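Local coordinates for protein polyketide cyclase / dehydrase and lipid transport (Nitrosospira multiformis, PDB 3P51) that is of unknown function but has a Bet v 1-like fold, and so probably binds or transports a small hydrophobic ligand as in related polyketide cyclases and lipid-transport proteins, at residues I8-P13 against A138-E143; I21-D26 against G44-G49; P80-S85 against T119-Y124; G86-Y91 against G112-A117; T106-S111 against S131-L136. All coordinates share one frame; numbering follows the deposited sequence.

Interaction 1: I8-P13 against A138-E143; sequences IVVDAP and AEFTSE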
# COMPACT_ATOMS: atom_id res chain seq x y z
N ILE A 8 8.60 -6.12 -16.94
CA ILE A 8 8.59 -7.11 -18.00
C ILE A 8 7.68 -8.27 -17.60
O ILE A 8 7.37 -8.44 -16.41
CB ILE A 8 9.97 -7.73 -18.22
CG1 ILE A 8 10.45 -8.38 -16.92
CG2 ILE A 8 10.96 -6.68 -18.72
CD1 ILE A 8 11.72 -9.18 -17.07
N VAL A 9 7.27 -9.06 -18.59
CA VAL A 9 6.60 -10.34 -18.33
C VAL A 9 7.55 -11.50 -18.61
O VAL A 9 8.21 -11.54 -19.64
CB VAL A 9 5.33 -10.48 -19.18
CG1 VAL A 9 4.76 -11.91 -19.06
CG2 VAL A 9 4.30 -9.45 -18.73
N VAL A 10 7.63 -12.43 -17.67
CA VAL A 10 8.57 -13.54 -17.73
C VAL A 10 7.78 -14.85 -17.89
O VAL A 10 6.85 -15.12 -17.12
CB VAL A 10 9.40 -13.61 -16.43
CG1 VAL A 10 10.22 -14.86 -16.37
CG2 VAL A 10 10.29 -12.38 -16.29
N ASP A 11 8.14 -15.66 -18.89
CA ASP A 11 7.40 -16.90 -19.16
C ASP A 11 7.79 -18.05 -18.21
O ASP A 11 8.41 -19.03 -18.63
CB ASP A 11 7.53 -17.35 -20.62
CG ASP A 11 6.53 -18.45 -21.00
OD1 ASP A 11 6.05 -19.16 -20.09
OD2 ASP A 11 6.23 -18.62 -22.20
N ALA A 12 7.41 -17.90 -16.95
CA ALA A 12 7.62 -18.93 -15.94
C ALA A 12 6.68 -18.65 -14.78
O ALA A 12 6.28 -17.50 -14.57
CB ALA A 12 9.05 -18.92 -15.47
N PRO A 13 6.31 -19.69 -14.04
CA PRO A 13 5.38 -19.48 -12.93
C PRO A 13 6.03 -18.65 -11.83
O PRO A 13 7.25 -18.67 -11.67
CB PRO A 13 5.04 -20.90 -12.45
CG PRO A 13 6.09 -21.78 -13.03
CD PRO A 13 6.63 -21.11 -14.25
N ALA A 138 15.67 -13.49 -20.05
CA ALA A 138 16.43 -14.40 -20.90
C ALA A 138 16.56 -15.76 -20.25
O ALA A 138 16.62 -16.78 -20.93
CB ALA A 138 17.80 -13.82 -21.23
N GLU A 139 16.60 -15.78 -18.92
CA GLU A 139 16.72 -17.05 -18.20
C GLU A 139 15.42 -17.86 -18.25
O GLU A 139 15.44 -19.09 -18.25
CB GLU A 139 17.16 -16.81 -16.76
CG GLU A 139 17.02 -18.05 -15.89
CD GLU A 139 18.03 -18.10 -14.76
OE1 GLU A 139 19.04 -17.36 -14.80
OE2 GLU A 139 17.80 -18.91 -13.83
N PHE A 140 14.28 -17.17 -18.30
CA PHE A 140 12.99 -17.84 -18.33
C PHE A 140 12.25 -17.56 -19.64
O PHE A 140 11.33 -16.73 -19.68
CB PHE A 140 12.12 -17.37 -17.16
CG PHE A 140 12.66 -17.75 -15.81
CD1 PHE A 140 12.70 -19.07 -15.41
CD2 PHE A 140 13.12 -16.78 -14.94
CE1 PHE A 140 13.19 -19.42 -14.16
CE2 PHE A 140 13.61 -17.12 -13.70
CZ PHE A 140 13.65 -18.44 -13.31
N THR A 141 12.65 -18.25 -20.70
CA THR A 141 12.06 -18.00 -22.01
C THR A 141 10.80 -18.85 -22.24
O THR A 141 10.58 -19.85 -21.55
CB THR A 141 13.07 -18.26 -23.13
OG1 THR A 141 14.27 -17.53 -22.86
CG2 THR A 141 12.51 -17.81 -24.48
N SER A 142 9.98 -18.43 -23.20
CA SER A 142 8.78 -19.16 -23.56
C SER A 142 9.11 -20.57 -24.04
O SER A 142 8.23 -21.42 -24.18
CB SER A 142 8.00 -18.41 -24.65
OG SER A 142 6.81 -19.10 -25.01
N GLU A 143 10.40 -20.82 -24.28
CA GLU A 143 10.88 -22.12 -24.72
C GLU A 143 11.77 -22.78 -23.67
O GLU A 143 11.91 -24.00 -23.63
CB GLU A 143 11.61 -22.01 -26.06
CG GLU A 143 12.58 -20.84 -26.15
CD GLU A 143 14.03 -21.27 -26.03
OE1 GLU A 143 14.91 -20.38 -25.90
OE2 GLU A 143 14.29 -22.49 -26.07

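Interaction 2: I21-D26 against G44-G49; sequences IRNFHD and GGYSVG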
# COMPACT_ATOMS: atom_id res chain seq x y z
N ILE A 21 15.04 -15.27 -7.45
CA ILE A 21 15.48 -13.90 -7.10
C ILE A 21 15.34 -13.54 -5.63
O ILE A 21 15.73 -12.45 -5.23
CB ILE A 21 14.70 -12.85 -7.90
CG1 ILE A 21 13.22 -12.86 -7.50
CG2 ILE A 21 14.86 -13.08 -9.40
CD1 ILE A 21 12.51 -11.55 -7.72
N ARG A 22 14.80 -14.44 -4.82
CA ARG A 22 14.34 -14.09 -3.48
C ARG A 22 15.45 -13.84 -2.46
O ARG A 22 15.19 -13.37 -1.35
CB ARG A 22 13.36 -15.15 -2.94
CG ARG A 22 14.01 -16.44 -2.47
CD ARG A 22 12.94 -17.45 -2.01
NE ARG A 22 13.51 -18.76 -1.71
CZ ARG A 22 13.69 -19.25 -0.48
NH1 ARG A 22 13.33 -18.54 0.59
NH2 ARG A 22 14.22 -20.46 -0.33
N ASN A 23 16.69 -14.14 -2.83
CA ASN A 23 17.81 -14.04 -1.90
C ASN A 23 18.64 -12.78 -2.14
O ASN A 23 19.29 -12.65 -3.16
CB ASN A 23 18.68 -15.30 -1.98
CG ASN A 23 19.71 -15.36 -0.87
OD1 ASN A 23 20.37 -14.38 -0.57
ND2 ASN A 23 19.84 -16.53 -0.24
N PHE A 24 18.58 -11.85 -1.20
CA PHE A 24 19.27 -10.56 -1.33
C PHE A 24 20.78 -10.75 -1.57
O PHE A 24 21.42 -9.90 -2.17
CB PHE A 24 18.99 -9.70 -0.08
CG PHE A 24 19.62 -8.34 -0.09
CD1 PHE A 24 19.06 -7.30 -0.81
CD2 PHE A 24 20.75 -8.08 0.69
CE1 PHE A 24 19.63 -6.01 -0.80
CE2 PHE A 24 21.33 -6.80 0.71
CZ PHE A 24 20.76 -5.76 -0.03
N HIS A 25 21.34 -11.87 -1.13
CA HIS A 25 22.77 -12.11 -1.34
C HIS A 25 23.10 -13.00 -2.54
O HIS A 25 24.28 -13.29 -2.79
CB HIS A 25 23.43 -12.69 -0.09
CG HIS A 25 23.51 -11.73 1.06
ND1 HIS A 25 23.25 -12.10 2.36
CD2 HIS A 25 23.85 -10.42 1.10
CE1 HIS A 25 23.40 -11.06 3.15
NE2 HIS A 25 23.77 -10.03 2.41
N ASP A 26 22.09 -13.45 -3.28
CA ASP A 26 22.31 -14.19 -4.53
C ASP A 26 21.82 -13.39 -5.73
O ASP A 26 20.62 -13.35 -6.02
CB ASP A 26 21.63 -15.56 -4.49
CG ASP A 26 21.86 -16.37 -5.77
OD1 ASP A 26 22.67 -15.94 -6.61
OD2 ASP A 26 21.24 -17.43 -5.93
N GLY A 44 21.37 -12.78 6.92
CA GLY A 44 21.38 -13.53 5.67
C GLY A 44 20.57 -12.88 4.57
O GLY A 44 20.18 -11.71 4.67
N GLY A 45 20.30 -13.64 3.51
CA GLY A 45 19.62 -13.12 2.34
C GLY A 45 18.18 -12.66 2.49
O GLY A 45 17.61 -12.09 1.56
N TYR A 46 17.57 -12.90 3.65
CA TYR A 46 16.19 -12.46 3.87
C TYR A 46 16.09 -11.64 5.15
O TYR A 46 14.99 -11.41 5.67
CB TYR A 46 15.24 -13.66 3.98
CG TYR A 46 15.67 -14.86 3.16
CD1 TYR A 46 15.66 -14.81 1.77
CD2 TYR A 46 16.08 -16.04 3.78
CE1 TYR A 46 16.05 -15.90 1.01
CE2 TYR A 46 16.48 -17.14 3.02
CZ TYR A 46 16.46 -17.06 1.64
OH TYR A 46 16.86 -18.14 0.88
N SER A 47 17.24 -11.20 5.64
CA SER A 47 17.31 -10.49 6.91
C SER A 47 17.37 -8.98 6.70
O SER A 47 18.36 -8.45 6.21
CB SER A 47 18.54 -10.94 7.70
OG SER A 47 18.66 -10.21 8.91
N VAL A 48 16.31 -8.28 7.08
CA VAL A 48 16.31 -6.83 6.93
C VAL A 48 17.46 -6.23 7.74
O VAL A 48 17.61 -6.51 8.94
CB VAL A 48 14.95 -6.24 7.33
CG1 VAL A 48 14.99 -4.71 7.29
CG2 VAL A 48 13.88 -6.77 6.40
N GLY A 49 18.28 -5.42 7.07
CA GLY A 49 19.49 -4.89 7.67
C GLY A 49 20.71 -5.45 6.96
O GLY A 49 21.80 -4.90 7.07
O HOH W 1 17.84 -18.81 -1.79

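Interaction 3: P80-S85 against T119-Y124; sequences PSPVSS and TEAVEY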
# COMPACT_ATOMS: atom_id res chain seq x y z
N PRO A 80 28.59 4.22 -8.07
CA PRO A 80 29.42 5.00 -8.99
C PRO A 80 28.63 6.20 -9.50
O PRO A 80 27.40 6.16 -9.49
CB PRO A 80 29.69 4.02 -10.13
CG PRO A 80 28.46 3.13 -10.15
CD PRO A 80 28.04 3.00 -8.70
N SER A 81 29.32 7.26 -9.90
CA SER A 81 28.66 8.39 -10.56
C SER A 81 27.90 7.81 -11.76
O SER A 81 28.40 6.90 -12.43
CB SER A 81 29.71 9.44 -10.99
OG SER A 81 29.10 10.69 -11.32
N PRO A 82 26.68 8.32 -12.03
CA PRO A 82 26.03 9.47 -11.40
C PRO A 82 25.11 9.13 -10.22
O PRO A 82 24.26 9.95 -9.87
CB PRO A 82 25.18 10.01 -12.54
CG PRO A 82 24.69 8.75 -13.20
CD PRO A 82 25.84 7.75 -13.10
N VAL A 83 25.27 7.95 -9.61
CA VAL A 83 24.50 7.63 -8.41
C VAL A 83 25.37 7.52 -7.14
O VAL A 83 25.05 6.74 -6.24
CB VAL A 83 23.66 6.34 -8.57
CG1 VAL A 83 22.48 6.57 -9.52
CG2 VAL A 83 24.54 5.20 -9.05
N SER A 84 26.44 8.30 -7.07
CA SER A 84 27.27 8.32 -5.87
C SER A 84 26.56 9.08 -4.76
O SER A 84 25.63 9.85 -5.03
CB SER A 84 28.62 8.98 -6.16
OG SER A 84 28.49 10.40 -6.21
N SER A 85 27.01 8.90 -3.52
CA SER A 85 26.35 9.53 -2.39
C SER A 85 26.59 11.03 -2.35
O SER A 85 25.95 11.74 -1.58
CB SER A 85 26.75 8.86 -1.06
OG SER A 85 28.15 8.74 -0.94
N THR A 119 18.48 15.36 -12.78
CA THR A 119 17.87 14.12 -13.26
C THR A 119 18.90 13.27 -14.00
O THR A 119 18.55 12.32 -14.68
CB THR A 119 16.69 14.40 -14.22
OG1 THR A 119 17.17 15.07 -15.39
CG2 THR A 119 15.65 15.27 -13.52
N GLU A 120 20.17 13.62 -13.85
CA GLU A 120 21.25 12.95 -14.58
C GLU A 120 21.22 11.44 -14.39
O GLU A 120 21.57 10.68 -15.30
CB GLU A 120 22.60 13.52 -14.13
CG GLU A 120 23.80 12.92 -14.87
CD GLU A 120 25.13 13.43 -14.34
OE1 GLU A 120 26.19 12.93 -14.79
OE2 GLU A 120 25.13 14.34 -13.48
N ALA A 121 20.79 10.98 -13.22
CA ALA A 121 20.80 9.55 -12.95
C ALA A 121 19.64 8.78 -13.57
O ALA A 121 19.60 7.55 -13.49
CB ALA A 121 20.83 9.29 -11.45
N VAL A 122 18.68 9.48 -14.17
CA VAL A 122 17.46 8.82 -14.66
C VAL A 122 17.78 7.88 -15.81
O VAL A 122 17.44 6.70 -15.77
CB VAL A 122 16.36 9.83 -15.08
CG1 VAL A 122 15.32 9.15 -15.98
CG2 VAL A 122 15.70 10.45 -13.86
N GLU A 123 18.43 8.39 -16.84
CA GLU A 123 18.79 7.54 -17.97
C GLU A 123 19.66 6.38 -17.48
O GLU A 123 19.46 5.23 -17.89
CB GLU A 123 19.54 8.33 -19.05
CG GLU A 123 20.14 7.42 -20.12
CD GLU A 123 20.64 8.16 -21.35
OE1 GLU A 123 21.31 9.20 -21.19
OE2 GLU A 123 20.35 7.69 -22.48
N TYR A 124 20.61 6.68 -16.60
CA TYR A 124 21.55 5.67 -16.13
C TYR A 124 20.87 4.49 -15.41
O TYR A 124 21.18 3.32 -15.67
CB TYR A 124 22.65 6.30 -15.25
CG TYR A 124 23.63 5.30 -14.67
CD1 TYR A 124 24.81 4.99 -15.34
CD2 TYR A 124 23.38 4.67 -13.46
CE1 TYR A 124 25.71 4.07 -14.81
CE2 TYR A 124 24.27 3.76 -12.92
CZ TYR A 124 25.43 3.46 -13.60
OH TYR A 124 26.31 2.54 -13.07

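Interaction 4: G86-Y91 against G112-A117; sequences GEIYNY and GSWESA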
# COMPACT_ATOMS: atom_id res chain seq x y z
N GLY A 86 27.51 11.49 -3.19
CA GLY A 86 27.79 12.91 -3.30
C GLY A 86 26.80 13.60 -4.22
O GLY A 86 26.61 14.81 -4.15
N GLU A 87 26.13 12.83 -5.08
CA GLU A 87 25.19 13.45 -6.01
C GLU A 87 23.71 13.10 -5.81
O GLU A 87 22.84 13.86 -6.23
CB GLU A 87 25.63 13.22 -7.47
CG GLU A 87 25.94 11.78 -7.81
CD GLU A 87 27.10 11.66 -8.78
OE1 GLU A 87 27.34 12.60 -9.57
OE2 GLU A 87 27.78 10.61 -8.74
N ILE A 88 23.41 11.98 -5.14
CA ILE A 88 22.03 11.67 -4.79
C ILE A 88 21.90 11.27 -3.32
O ILE A 88 22.90 10.96 -2.67
CB ILE A 88 21.45 10.54 -5.67
CG1 ILE A 88 22.13 9.20 -5.35
CG2 ILE A 88 21.60 10.88 -7.14
CD1 ILE A 88 21.41 7.97 -5.97
N TYR A 89 20.67 11.27 -2.81
CA TYR A 89 20.41 10.73 -1.48
C TYR A 89 19.05 10.05 -1.40
O TYR A 89 18.19 10.23 -2.27
CB TYR A 89 20.58 11.78 -0.37
CG TYR A 89 19.66 12.99 -0.44
CD1 TYR A 89 18.50 13.05 0.33
CD2 TYR A 89 19.98 14.09 -1.23
CE1 TYR A 89 17.66 14.17 0.29
CE2 TYR A 89 19.15 15.21 -1.28
CZ TYR A 89 18.00 15.25 -0.52
OH TYR A 89 17.18 16.36 -0.57
N ASN A 90 18.86 9.24 -0.35
CA ASN A 90 17.62 8.51 -0.15
C ASN A 90 17.21 7.68 -1.36
O ASN A 90 16.05 7.67 -1.74
CB ASN A 90 16.48 9.47 0.20
CG ASN A 90 16.70 10.18 1.52
OD1 ASN A 90 17.54 9.77 2.32
ND2 ASN A 90 15.95 11.25 1.76
N TYR A 91 18.17 6.98 -1.97
CA TYR A 91 17.83 6.06 -3.04
C TYR A 91 17.15 4.82 -2.47
O TYR A 91 17.69 4.17 -1.58
CB TYR A 91 19.06 5.61 -3.83
CG TYR A 91 18.65 4.84 -5.06
CD1 TYR A 91 18.66 5.44 -6.32
CD2 TYR A 91 18.20 3.53 -4.96
CE1 TYR A 91 18.25 4.74 -7.44
CE2 TYR A 91 17.78 2.82 -6.08
CZ TYR A 91 17.81 3.44 -7.31
OH TYR A 91 17.40 2.75 -8.42
N GLY A 112 12.67 2.68 -8.73
CA GLY A 112 13.77 3.34 -8.06
C GLY A 112 13.36 4.77 -7.83
O GLY A 112 12.72 5.39 -8.68
N SER A 113 13.71 5.31 -6.68
CA SER A 113 13.46 6.72 -6.44
C SER A 113 14.54 7.29 -5.55
O SER A 113 15.10 6.58 -4.70
CB SER A 113 12.06 6.93 -5.85
OG SER A 113 11.94 6.29 -4.59
N TRP A 114 14.83 8.57 -5.74
CA TRP A 114 15.88 9.23 -4.99
C TRP A 114 15.69 10.73 -5.02
O TRP A 114 14.82 11.23 -5.73
CB TRP A 114 17.25 8.85 -5.55
CG TRP A 114 17.49 9.26 -6.97
CD1 TRP A 114 18.15 10.37 -7.40
CD2 TRP A 114 17.09 8.55 -8.15
NE1 TRP A 114 18.18 10.40 -8.78
CE2 TRP A 114 17.54 9.29 -9.26
CE3 TRP A 114 16.40 7.35 -8.38
CZ2 TRP A 114 17.32 8.88 -10.57
CZ3 TRP A 114 16.18 6.95 -9.68
CH2 TRP A 114 16.64 7.71 -10.76
N GLU A 115 16.49 11.43 -4.22
CA GLU A 115 16.51 12.89 -4.22
C GLU A 115 17.81 13.34 -4.85
O GLU A 115 18.86 12.70 -4.67
CB GLU A 115 16.42 13.45 -2.79
CG GLU A 115 15.20 12.93 -2.00
CD GLU A 115 13.90 13.59 -2.43
OE1 GLU A 115 13.94 14.71 -3.00
OE2 GLU A 115 12.82 13.01 -2.19
N SER A 116 17.75 14.44 -5.58
CA SER A 116 18.91 14.93 -6.31
C SER A 116 18.65 16.32 -6.84
O SER A 116 17.50 16.69 -7.09
CB SER A 116 19.22 14.00 -7.48
OG SER A 116 20.33 14.49 -8.22
N ALA A 117 19.72 17.08 -7.02
CA ALA A 117 19.61 18.38 -7.66
C ALA A 117 19.39 18.24 -9.17
O ALA A 117 19.01 19.20 -9.83
CB ALA A 117 20.84 19.24 -7.36
O HOH W 2 22.56 16.45 -6.87
O HOH W 3 13.39 7.73 -2.29
O HOH W 4 13.24 11.61 0.34

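Interaction 5: T106-S111 against S131-L136; sequences TFVEWS and SLLADL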
# COMPACT_ATOMS: atom_id res chain seq x y z
N THR A 106 4.76 -14.58 -15.07
CA THR A 106 5.16 -13.66 -14.00
C THR A 106 5.37 -12.24 -14.52
O THR A 106 6.08 -12.03 -15.50
CB THR A 106 6.45 -14.12 -13.32
OG1 THR A 106 6.25 -15.42 -12.75
CG2 THR A 106 6.85 -13.16 -12.22
N PHE A 107 4.74 -11.28 -13.85
CA PHE A 107 4.98 -9.86 -14.06
C PHE A 107 6.06 -9.45 -13.07
O PHE A 107 5.97 -9.77 -11.89
CB PHE A 107 3.69 -9.08 -13.81
CG PHE A 107 3.85 -7.59 -13.86
CD1 PHE A 107 3.90 -6.92 -15.07
CD2 PHE A 107 3.92 -6.84 -12.68
CE1 PHE A 107 4.04 -5.54 -15.13
CE2 PHE A 107 4.06 -5.46 -12.72
CZ PHE A 107 4.11 -4.80 -13.95
N VAL A 108 7.08 -8.75 -13.55
CA VAL A 108 8.15 -8.26 -12.68
C VAL A 108 8.27 -6.74 -12.79
O VAL A 108 8.46 -6.22 -13.88
CB VAL A 108 9.52 -8.86 -13.08
CG1 VAL A 108 10.57 -8.51 -12.04
CG2 VAL A 108 9.40 -10.38 -13.23
N GLU A 109 8.18 -6.04 -11.68
CA GLU A 109 8.37 -4.59 -11.70
C GLU A 109 9.53 -4.17 -10.81
O GLU A 109 9.77 -4.76 -9.75
CB GLU A 109 7.09 -3.85 -11.30
CG GLU A 109 6.57 -4.24 -9.94
CD GLU A 109 5.28 -3.52 -9.57
OE1 GLU A 109 4.89 -2.59 -10.29
OE2 GLU A 109 4.66 -3.91 -8.55
N TRP A 110 10.27 -3.16 -11.24
CA TRP A 110 11.38 -2.63 -10.48
C TRP A 110 11.28 -1.11 -10.48
O TRP A 110 11.30 -0.49 -11.54
CB TRP A 110 12.70 -3.08 -11.10
CG TRP A 110 13.82 -3.27 -10.11
CD1 TRP A 110 14.05 -2.54 -8.97
CD2 TRP A 110 14.84 -4.26 -10.16
NE1 TRP A 110 15.17 -3.01 -8.33
CE2 TRP A 110 15.67 -4.07 -9.04
CE3 TRP A 110 15.15 -5.29 -11.06
CZ2 TRP A 110 16.79 -4.88 -8.78
CZ3 TRP A 110 16.25 -6.09 -10.80
CH2 TRP A 110 17.06 -5.88 -9.68
N SER A 111 11.14 -0.53 -9.29
CA SER A 111 11.06 0.91 -9.12
C SER A 111 12.31 1.44 -8.41
O SER A 111 12.91 0.76 -7.57
CB SER A 111 9.84 1.29 -8.27
OG SER A 111 8.68 0.57 -8.64
N SER A 131 18.69 -3.81 -18.06
CA SER A 131 19.66 -4.90 -18.22
C SER A 131 19.42 -6.02 -17.23
O SER A 131 19.44 -7.19 -17.60
CB SER A 131 21.09 -4.38 -18.08
OG SER A 131 22.00 -5.46 -17.97
N LEU A 132 19.20 -5.68 -15.97
CA LEU A 132 18.92 -6.68 -14.94
C LEU A 132 17.66 -7.48 -15.28
O LEU A 132 17.65 -8.71 -15.21
CB LEU A 132 18.78 -6.02 -13.56
CG LEU A 132 19.97 -5.22 -13.02
CD1 LEU A 132 19.60 -4.51 -11.73
CD2 LEU A 132 21.18 -6.10 -12.81
N LEU A 133 16.60 -6.78 -15.65
CA LEU A 133 15.36 -7.44 -16.02
C LEU A 133 15.53 -8.30 -17.27
O LEU A 133 14.97 -9.40 -17.35
CB LEU A 133 14.24 -6.42 -16.23
CG LEU A 133 13.76 -5.70 -14.97
CD1 LEU A 133 12.80 -4.58 -15.31
CD2 LEU A 133 13.12 -6.68 -14.00
N ALA A 134 16.29 -7.81 -18.24
CA ALA A 134 16.55 -8.55 -19.47
C ALA A 134 17.24 -9.89 -19.22
O ALA A 134 16.94 -10.88 -19.87
CB ALA A 134 17.36 -7.70 -20.45
N ASP A 135 18.18 -9.90 -18.26
CA ASP A 135 18.78 -11.16 -17.82
C ASP A 135 17.73 -12.11 -17.25
O ASP A 135 17.71 -13.31 -17.54
CB ASP A 135 19.86 -10.91 -16.76
CG ASP A 135 21.18 -10.47 -17.36
OD1 ASP A 135 21.34 -10.57 -18.59
OD2 ASP A 135 22.07 -10.03 -16.59
N LEU A 136 16.84 -11.57 -16.43
CA LEU A 136 15.83 -12.39 -15.77
C LEU A 136 14.91 -13.03 -16.81
O LEU A 136 14.60 -14.22 -16.73
CB LEU A 136 15.03 -11.55 -14.76
CG LEU A 136 14.13 -12.32 -13.80
CD1 LEU A 136 14.90 -13.47 -13.16
CD2 LEU A 136 13.60 -11.38 -12.73

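Interaction 1: I8-P13 against A138-E143
V10, the last residue of strand 3-10 before the chain turns, presses its CG1 branch against CB of F140, 3.2 Å away. That branch stands anti to the backbone N (chi1 172°), which directs it at the base of the phenylalanine rather than at the ring tip. D11 comes next and carries the polar half of the contact. Its backbone N makes a weak, long and bent hydrogen bond to F140 O (3.5 Å), and OD2 receives a weak one from S142 OG at 2.9 Å. S142 is poorly ordered; the firmer partner of this carboxylate is R145, which forms a salt bridge with OD1. D11 is also the centre of an inverse gamma turn, in which A12 N reaches back to V10 O over 2.8 Å. The turn brings A12 CB to F140 CD1 at 3.7 Å, beside V10 on the same aromatic side chain. E139 CG lies over the centre of one ring face, and R16 and R20 of helix 14-21 also touch F140. Here is the far end of a helix-grip fold of Bet v 1 type, where the chain leaving the long C-terminal helix settles against the end of the first strand.

Interaction 2: I21-D26 against G44-G49
F24 and G45 form the tight centre of this contact between two loops. F24 N donates to G45 O over 2.9 Å, the N-H...O angle being 158° and the donor lying in the carbonyl plane on a lone pair. Beside it, N23 OD1 sits 3.3 Å from G45 CA. A side chain on this glycine would run straight into that oxygen, so its absence is what lets the loops approach so closely. The same OD1 accepts from H25 N, two residues on, at 2.7 Å, an Asx turn; N23 CG stands anti to the backbone N (chi1 -170°), and chi2 then sets OD1. H25 then leans toward the backbone of G44 and G45, with ND1 3.5 Å from G45 N, while its NE2 is hydrogen-bonded to R51 O.

The other half is looser. Y46 turns one ring edge to R22 O, which lies in the ring plane 3.5 Å from CD1 and is itself bonded to Y65 OH. The hydroxyl of Y46 rests over one face of the R22 guanidinium, toward its rim, the two flat groups being only 5° from parallel. No direct bond joins Y46 OH to N23 ND2; a water bridges them, 2.9 Å from the hydroxyl and weakly held by the amide. Two type I beta turns, N23-D26 and G44-S47, thus lock together, fastening the loop after helix 14-21 to the one linking strands 37-40 and 51-54 of the Bet v 1-like sheet.

Interaction 3: P80-S85 against T119-Y124
Y124 lies against P82 with its CB and the near part of its ring, and its side chain serves as a guide to the whole contact. At the root, CB is 3.8 Å from P82 CG. The ring leaves anti to the backbone N (chi1 177°), which carries CG out to P82 CD at 3.7 Å. CD1 stands equally near the same methylene, so that P82 CD sits over one ring face, displaced toward the rim on the CG side. This is a CH-pi contact, with CD 3.8 Å from the ring centroid and 17° off the normal. On the other flank of the ring CE2 meets V83 CG2 more distantly, at 4.1 Å, and at the tip OH ends 3.7 Å from P80 CG.

Three residues of one loop can line up along a single tyrosine because the chain doubles back there: the peptide bond before P82 is cis, and V83 N bonds to P80 O. In this helix-grip fold the loop joins strands 71-78 and 88-100, and it is laid here against the first turns of the long C-terminal helix, with F58 of strand 58-66 touching P80, V83 and Y124 as well. An alanine in place of Y124 would probably leave P82 CD without its aromatic face and open a gap beside V83 CG2 and P80 CG, though the touch on CB would remain. One turn earlier, A121 CB abuts V83 CG1 at 3.7 Å. The extended side chain of E120 runs to P82, OE1 3.8 Å from P82 CB, with no polar bond across the segments.

Interaction 4: G86-Y91 against G112-A117
Y89 and E115 make an antiparallel hydrogen-bonded pair, N to O in both directions at 3.0 Å (Y89 N to E115 O) and 2.9 Å (E115 N to Y89 O), in strands running at 148° to each other. Beyond it the register slips by one residue: N90 adopts left-handed backbone angles, and S113 pairs with V92, which makes a beta bulge.

On the face that carries Y89 and E115, where T119 and P2 of a neighbouring subunit also pack, the Y89 ring folds over its partner, and E115 CB stands 3.4 Å from the ring centroid in a CH-pi contact. A water links E115 OE2 to N90 ND2. The other face holds W114. Its CD1 atom meets I88 CG2 at 3.5 Å, while CE3 lies 3.3 Å from Y91 CE1. W114 and Y91 run side by side with planes only 14° apart, but slid so far that the rings barely overlap. Y91 OH is hydrogen-bonded to Y129 of helix 120-139, and A121 and V122 of that helix touch the indole. An alanine at W114 would probably leave I88 CG2 and Y91 CE1 without their neighbour and open a gap beneath the helix. Such a bulged hairpin, made by strands 88-100 and 105-116, belongs to the curved sheet of the Bet v 1-like fold.

Interaction 5: T106-S111 against S131-L136
W110, which meets L132 and L133 across this contact, has its polar atom NE1 bonded outside both segments, to Y74 OH; within them the shortest polar bond is the helical D135 N to S131 O, at 3.1 Å. No hydrogen bond passes between strand and helix, whose meeting is wholly apolar and buried. It illustrates the helix-grip fold of the Bet v 1 clan, in which a long C-terminal helix lies against a curved antiparallel sheet. The two axes run nearly antiparallel, at 162°, and come no closer than 10.1 Å, a separation bridged by side chains alone.

V108 and W110, two residues apart on one face of strand 105-116, do the reaching from the sheet. V108 CG1 touches L133 CD2 at 3.7 Å, the valine and leucine sliding past each other in opposite directions, and meets L136 CD2 more loosely at 4.2 Å. L133 serves both strand residues: the same CD2 lies in the plane of the indole at its edge, 3.8 Å from CE3 of W110. Y129, a turn earlier on the helix, meets the tryptophan ring with its own, while L95 of strand 88-100 touches both W110 and V108. The far end of the indole belongs to L132, whose CB rests 3.7 Å from W110 CZ3 and whose CD1 closes on W110 CH2 at 3.5 Å.

Interactions 1, 3 and 5 all use helix 120-139, at its end, its start and within its second half, with the centres of 1 and 3 about 29 Å apart on opposite sides of the chain's centre. On strand 105-116 the segment of interaction 5 runs directly into that of interaction 4, and 4 lies about 8 Å from 3, centre to centre, where W114 also packs on A121. Interactions 1 and 5 touch through V10 and T106 on neighbouring strands. Along the chain interaction 1 encloses the rest; interaction 2 closes before 3 opens, and 4 is nested within 3. Interaction 2, its centre about 17 Å from that of 5, touches it through I21 and L136. Together they tie helix, sheet and loops into one Bet v 1-like domain.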